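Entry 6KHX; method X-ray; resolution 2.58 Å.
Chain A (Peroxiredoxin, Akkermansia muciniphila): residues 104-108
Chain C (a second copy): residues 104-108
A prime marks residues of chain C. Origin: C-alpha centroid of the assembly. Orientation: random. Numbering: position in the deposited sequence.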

ATOM      1  N   ASP A 104     -37.985  -0.987  -3.964  1.00 31.27           N
ATOM      2  CA  ASP A 104     -36.538  -0.906  -3.741  1.00 30.51           C
ATOM      3  C   ASP A 104     -35.795  -1.663  -4.846  1.00 31.45           C
ATOM      4  O   ASP A 104     -35.074  -2.637  -4.612  1.00 31.15           O
ATOM      5  CB  ASP A 104     -36.186  -1.446  -2.358  1.00 29.08           C
ATOM      6  CG  ASP A 104     -34.705  -1.302  -2.022  1.00 31.43           C
ATOM      7  OD1 ASP A 104     -34.016  -0.465  -2.648  1.00 30.38           O
ATOM      8  OD2 ASP A 104     -34.229  -2.036  -1.128  1.00 31.07           O
ATOM      9  N   ILE A 105     -35.987  -1.185  -6.078  1.00 27.65           N
ATOM     10  CA  ILE A 105     -35.579  -1.953  -7.245  1.00 26.27           C
ATOM     11  C   ILE A 105     -34.063  -2.099  -7.333  1.00 31.28           C
ATOM     12  O   ILE A 105     -33.576  -3.034  -7.978  1.00 33.20           O
ATOM     13  CB  ILE A 105     -36.151  -1.319  -8.524  1.00 25.85           C
ATOM     14  CG1 ILE A 105     -36.096  -2.317  -9.682  1.00 25.41           C
ATOM     15  CG2 ILE A 105     -35.379  -0.057  -8.876  1.00 22.85           C
ATOM     16  CD1 ILE A 105     -37.083  -2.023 -10.789  1.00 26.89           C
ATOM     17  N   ASN A 106     -33.300  -1.182  -6.734  1.00 32.17           N
ATOM     18  CA  ASN A 106     -31.844  -1.260  -6.704  1.00 28.69           C
ATOM     19  C   ASN A 106     -31.311  -1.941  -5.448  1.00 27.41           C
ATOM     20  O   ASN A 106     -30.093  -2.080  -5.309  1.00 30.19           O
ATOM     21  CB  ASN A 106     -31.230   0.137  -6.827  1.00 31.84           C
ATOM     22  CG  ASN A 106     -31.463   0.761  -8.187  1.00 32.59           C
ATOM     23  OD1 ASN A 106     -31.595   0.062  -9.194  1.00 32.33           O
ATOM     24  ND2 ASN A 106     -31.503   2.087  -8.225  1.00 34.99           N
ATOM     25  N   LYS A 107     -32.185  -2.337  -4.525  1.00 26.43           N
ATOM     26  CA  LYS A 107     -31.855  -2.994  -3.262  1.00 26.67           C
ATOM     27  C   LYS A 107     -31.064  -2.103  -2.308  1.00 28.65           C
ATOM     28  O   LYS A 107     -30.639  -2.572  -1.237  1.00 22.88           O
ATOM     29  CB  LYS A 107     -31.103  -4.311  -3.506  1.00 28.48           C
ATOM     30  CG  LYS A 107     -31.776  -5.224  -4.542  1.00 23.77           C
ATOM     31  CD  LYS A 107     -31.049  -6.546  -4.672  1.00 25.41           C
ATOM     32  CE  LYS A 107     -31.569  -7.384  -5.837  1.00 28.67           C
ATOM     33  NZ  LYS A 107     -32.931  -7.974  -5.608  1.00 26.13           N
ATOM     34  N   THR A 108     -30.909  -0.813  -2.631  1.00 29.46           N
ATOM     35  CA  THR A 108     -30.121   0.078  -1.784  1.00 27.57           C
ATOM     36  C   THR A 108     -30.836   0.417  -0.486  1.00 32.09           C
ATOM     37  O   THR A 108     -30.179   0.599   0.546  1.00 32.30           O
ATOM     38  CB  THR A 108     -29.793   1.369  -2.531  1.00 32.74           C
ATOM     39  OG1 THR A 108     -31.007   1.979  -2.984  1.00 32.83           O
ATOM     40  CG2 THR A 108     -28.884   1.093  -3.722  1.00 32.78           C
TER
ATOM     41  N   ASP C 104     -33.453 -13.182 -12.730  1.00 27.35           N
ATOM     42  CA  ASP C 104     -32.141 -12.675 -12.329  1.00 25.10           C
ATOM     43  C   ASP C 104     -32.275 -11.794 -11.086  1.00 28.83           C
ATOM     44  O   ASP C 104     -31.901 -10.620 -11.062  1.00 27.41           O
ATOM     45  CB  ASP C 104     -31.497 -11.922 -13.489  1.00 27.12           C
ATOM     46  CG  ASP C 104     -30.102 -11.420 -13.164  1.00 29.66           C
ATOM     47  OD1 ASP C 104     -29.474 -11.951 -12.220  1.00 31.36           O
ATOM     48  OD2 ASP C 104     -29.641 -10.479 -13.845  1.00 26.83           O
ATOM     49  N   ILE C 105     -32.772 -12.414 -10.013  1.00 27.27           N
ATOM     50  CA  ILE C 105     -33.223 -11.649  -8.854  1.00 28.96           C
ATOM     51  C   ILE C 105     -32.070 -10.915  -8.183  1.00 29.59           C
ATOM     52  O   ILE C 105     -32.283  -9.906  -7.499  1.00 31.58           O
ATOM     53  CB  ILE C 105     -33.963 -12.576  -7.872  1.00 29.16           C
ATOM     54  CG1 ILE C 105     -34.737 -11.742  -6.841  1.00 28.88           C
ATOM     55  CG2 ILE C 105     -32.987 -13.556  -7.224  1.00 27.43           C
ATOM     56  CD1 ILE C 105     -35.902 -12.467  -6.207  1.00 30.14           C
ATOM     57  N   ASN C 106     -30.845 -11.404  -8.345  1.00 29.70           N
ATOM     58  CA  ASN C 106     -29.664 -10.761  -7.787  1.00 28.75           C
ATOM     59  C   ASN C 106     -28.973  -9.823  -8.764  1.00 29.97           C
ATOM     60  O   ASN C 106     -27.983  -9.189  -8.388  1.00 33.05           O
ATOM     61  CB  ASN C 106     -28.665 -11.819  -7.315  1.00 32.40           C
ATOM     62  CG  ASN C 106     -29.172 -12.606  -6.143  1.00 31.62           C
ATOM     63  OD1 ASN C 106     -29.957 -12.106  -5.340  1.00 32.49           O
ATOM     64  ND2 ASN C 106     -28.738 -13.852  -6.040  1.00 42.68           N
ATOM     65  N   LYS C 107     -29.452  -9.737 -10.003  1.00 28.08           N
ATOM     66  CA  LYS C 107     -28.891  -8.907 -11.066  1.00 28.63           C
ATOM     67  C   LYS C 107     -27.493  -9.345 -11.499  1.00 28.23           C
ATOM     68  O   LYS C 107     -26.837  -8.620 -12.260  1.00 29.19           O
ATOM     69  CB  LYS C 107     -28.858  -7.422 -10.674  1.00 31.98           C
ATOM     70  CG  LYS C 107     -30.169  -6.885 -10.087  1.00 29.55           C
ATOM     71  CD  LYS C 107     -30.089  -5.381  -9.846  1.00 29.49           C
ATOM     72  CE  LYS C 107     -31.278  -4.862  -9.039  1.00 27.29           C
ATOM     73  NZ  LYS C 107     -32.570  -4.859  -9.789  1.00 27.79           N
ATOM     74  N   THR C 108     -27.012 -10.508 -11.044  1.00 29.68           N
ATOM     75  CA  THR C 108     -25.668 -10.949 -11.425  1.00 32.16           C
ATOM     76  C   THR C 108     -25.605 -11.433 -12.872  1.00 31.40           C
ATOM     77  O   THR C 108     -24.580 -11.248 -13.537  1.00 28.40           O
ATOM     78  CB  THR C 108     -25.171 -12.058 -10.493  1.00 31.83           C
ATOM     79  OG1 THR C 108     -26.105 -13.146 -10.485  1.00 28.91           O
ATOM     80  CG2 THR C 108     -24.980 -11.531  -9.080  1.00 32.82           C
TER

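What shape does the chain C backbone take as it enters the contact? From Asp104′ to Lys107′ it folds into a type I beta turn, closed by a hydrogen bond from Lys107′ N to Asp104′ O at 2.8 Å. Chain A makes the same turn, with Lys107 N to Asp104 O at 2.9 Å. Asp104′ itself lies beyond reach of the other stretch; its carbonyl accepts the bond that closes the turn.

What does Ile105′ offer to chain A? Chiefly its carbonyl: Lys107 NZ donates a hydrogen bond to Ile105′ O at 2.8 Å. The peptide group is neutral overall, but its oxygen carries a partial negative charge that suits an ammonium group. The CA-to-CB bond of Ile105′ points sideways, and Ile105′ CG1 comes no nearer than 4.4 Å to Lys107 NZ.

How does Asn106′ take part when its CA-to-CB bond points away? It meets the lysine through its backbone, where Asn106′ CA lies 4.3 Å from Lys107 CE, a loose van der Waals approach. The side-chain amide is hydrogen-bonded elsewhere in the structure.

Why does Lys107′ dominate its side of the contact? Its CA-to-CB bond points toward chain A, and the long side chain, with chi2 and chi3 both t, spans the gap between backbones, where Lys107′ CA is still 9.3 Å from Asn106 CA. Chi4 then turns to m, and Lys107′ NZ donates to Ile105 O at 2.8 Å, repeating the first bond with the chains exchanged. Between these reciprocal bonds the lysines pass each other, Lys107′ CE lying 4.1 Å from Lys107 CE, so methylene carbons meet while the ammonium groups reach separate carbonyls. Thr108′, where a helix begins, is already out of reach.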